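Side-chain contact in phosphodiesterase (Trypanosoma brucei brucei, PDB 5H2Q), which belongs to the cyclic nucleotide phosphodiesterase family and folds into an all-alpha, single-chain domain that carries a zinc and a magnesium ion: residues 115-120 / 232-237. Numbering follows the deposited sequence.
Sequences ELECFV and MTMDVL
Glu117 meets Met234 through the aliphatic part of its side chain, near the start of helix 115-127. CG of Glu117 lies 3.7 Å from SD of Met234, with CB close behind, so the thioether rests against the root of the glutamate rather than its carboxylate. CG of Glu117 stands beside the backbone N, opposite the carbonyl carbon (chi1 -71°), and the chain runs on extended, crossing Met234 at about a right angle. That carries the acid past the sulfur to a salt bridge from OE2 to NE of Arg230, one turn earlier on helix 227-242, while OE1 accepts a hydrogen bond from the backbone N of Thr114.

Farther along, the main chain joins in: CE of Met234 comes to 3.5 Å from the carbonyl O of Glu117, an ordinary van der Waals contact. Three residues on from Glu117, Val120 offers its CG1 branch, the one anti to the backbone N, to CE of Met234 at 3.8 Å. A bend in the methionine, with chi3 at 73°, turns CE out of the line of the otherwise extended chain and lets sulfur and methyl touch different parts of the first helix.

The nearest CA atoms, those of Glu117 and Met234, are 7.6 Å apart, and the methionine spans that gap between the two helices. Helix 185-200 touches both partners, with Ala191 against Val120 and Ser194 and Cys198 against Met234. This is plain helix-to-helix packing within the all-alpha domain; helix 227-242 ends at the zinc ligand Asp242. Chemically, this small buried patch joins the helices by dispersion across one thioether, whereas the charge of Glu117 is answered beside it by Arg230, giving the same pair of helices an ionic link.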
loop_
_atom_site.group_PDB
_atom_site.type_symbol
_atom_site.label_atom_id
_atom_site.label_comp_id
_atom_site.label_asym_id
_atom_site.label_seq_id
_atom_site.Cartn_x
_atom_site.Cartn_y
_atom_site.Cartn_z
ATOM N N GLU A 115 -16.306 7.964 -7.747
ATOM C CA GLU A 115 -16.617 7.206 -6.541
ATOM C C GLU A 115 -16.227 5.727 -6.696
ATOM O O GLU A 115 -15.640 5.149 -5.768
ATOM C CB GLU A 115 -18.114 7.323 -6.319
ATOM C CG GLU A 115 -18.507 7.271 -4.877
ATOM C CD GLU A 115 -19.917 7.780 -4.681
ATOM O OE1 GLU A 115 -20.811 7.427 -5.487
ATOM O OE2 GLU A 115 -20.123 8.497 -3.686
ATOM N N LEU A 116 -16.511 5.126 -7.875
ATOM C CA LEU A 116 -16.107 3.749 -8.159
ATOM C C LEU A 116 -14.599 3.614 -8.060
ATOM O O LEU A 116 -14.126 2.668 -7.436
ATOM C CB LEU A 116 -16.600 3.258 -9.536
ATOM C CG LEU A 116 -16.157 1.825 -9.948
ATOM C CD1 LEU A 116 -16.511 0.780 -8.875
ATOM C CD2 LEU A 116 -16.671 1.452 -11.300
ATOM N N GLU A 117 -13.841 4.552 -8.660
ATOM C CA GLU A 117 -12.365 4.488 -8.601
ATOM C C GLU A 117 -11.822 4.592 -7.156
ATOM O O GLU A 117 -10.812 3.977 -6.820
ATOM C CB GLU A 117 -11.752 5.534 -9.523
ATOM C CG GLU A 117 -11.933 5.205 -10.992
ATOM C CD GLU A 117 -11.779 6.399 -11.902
ATOM O OE1 GLU A 117 -11.728 7.548 -11.398
ATOM O OE2 GLU A 117 -11.631 6.172 -13.122
ATOM N N CYS A 118 -12.505 5.373 -6.305
ATOM C CA CYS A 118 -12.131 5.497 -4.892
ATOM C C CYS A 118 -12.298 4.141 -4.209
ATOM O O CYS A 118 -11.388 3.690 -3.517
ATOM C CB CYS A 118 -12.957 6.568 -4.212
ATOM S SG CYS A 118 -12.536 8.253 -4.751
ATOM N N PHE A 119 -13.437 3.471 -4.455
ATOM C CA PHE A 119 -13.693 2.132 -3.911
ATOM C C PHE A 119 -12.607 1.172 -4.413
ATOM O O PHE A 119 -11.999 0.464 -3.614
ATOM C CB PHE A 119 -15.072 1.635 -4.384
ATOM C CG PHE A 119 -15.391 0.247 -3.889
ATOM C CD1 PHE A 119 -15.237 -0.081 -2.545
ATOM C CD2 PHE A 119 -15.839 -0.738 -4.768
ATOM C CE1 PHE A 119 -15.565 -1.368 -2.074
ATOM C CE2 PHE A 119 -16.136 -2.032 -4.301
ATOM C CZ PHE A 119 -15.991 -2.331 -2.959
ATOM N N VAL A 120 -12.352 1.165 -5.735
ATOM C CA VAL A 120 -11.325 0.307 -6.316
ATOM C C VAL A 120 -9.968 0.547 -5.654
ATOM O O VAL A 120 -9.275 -0.413 -5.320
ATOM C CB VAL A 120 -11.263 0.468 -7.867
ATOM C CG1 VAL A 120 -10.027 -0.228 -8.458
ATOM C CG2 VAL A 120 -12.561 -0.043 -8.520
ATOM N N MET A 232 -3.749 7.435 -14.071
ATOM C CA MET A 232 -2.479 7.951 -13.586
ATOM C C MET A 232 -2.608 8.523 -12.178
ATOM O O MET A 232 -1.707 8.329 -11.380
ATOM C CB MET A 232 -1.844 8.939 -14.589
ATOM C CG MET A 232 -1.248 8.251 -15.824
ATOM S SD MET A 232 -0.016 6.946 -15.584
ATOM C CE MET A 232 1.006 7.681 -14.334
ATOM N N THR A 233 -3.747 9.188 -11.841
ATOM C CA THR A 233 -3.994 9.693 -10.501
ATOM C C THR A 233 -4.095 8.479 -9.540
ATOM O O THR A 233 -3.543 8.529 -8.442
ATOM C CB THR A 233 -5.269 10.557 -10.464
ATOM O OG1 THR A 233 -5.119 11.640 -11.393
ATOM C CG2 THR A 233 -5.546 11.112 -9.095
ATOM N N MET A 234 -4.812 7.421 -9.955
ATOM C CA MET A 234 -4.938 6.201 -9.133
ATOM C C MET A 234 -3.547 5.579 -8.883
ATOM O O MET A 234 -3.228 5.251 -7.745
ATOM C CB MET A 234 -5.826 5.169 -9.839
ATOM C CG MET A 234 -7.297 5.596 -9.936
ATOM S SD MET A 234 -8.335 4.325 -10.652
ATOM C CE MET A 234 -8.400 3.148 -9.258
ATOM N N ASP A 235 -2.707 5.470 -9.935
ATOM C CA ASP A 235 -1.341 4.909 -9.791
ATOM C C ASP A 235 -0.533 5.758 -8.823
ATOM O O ASP A 235 0.088 5.237 -7.892
ATOM C CB ASP A 235 -0.631 4.898 -11.158
ATOM C CG ASP A 235 -1.214 4.004 -12.220
ATOM O OD1 ASP A 235 -2.024 3.098 -11.873
ATOM O OD2 ASP A 235 -0.832 4.169 -13.401
ATOM N N VAL A 236 -0.576 7.094 -9.004
ATOM C CA VAL A 236 0.121 8.038 -8.131
ATOM C C VAL A 236 -0.375 7.972 -6.682
ATOM O O VAL A 236 0.436 8.041 -5.749
ATOM C CB VAL A 236 0.049 9.457 -8.749
ATOM C CG1 VAL A 236 0.259 10.559 -7.710
ATOM C CG2 VAL A 236 1.060 9.553 -9.881
ATOM N N LEU A 237 -1.685 7.755 -6.470
ATOM C CA LEU A 237 -2.172 7.637 -5.106
ATOM C C LEU A 237 -1.772 6.302 -4.458
ATOM O O LEU A 237 -1.480 6.272 -3.272
ATOM C CB LEU A 237 -3.697 7.802 -5.057
ATOM C CG LEU A 237 -4.190 9.214 -5.071
ATOM C CD1 LEU A 237 -5.682 9.202 -5.064
ATOM C CD2 LEU A 237 -3.683 10.003 -3.850
#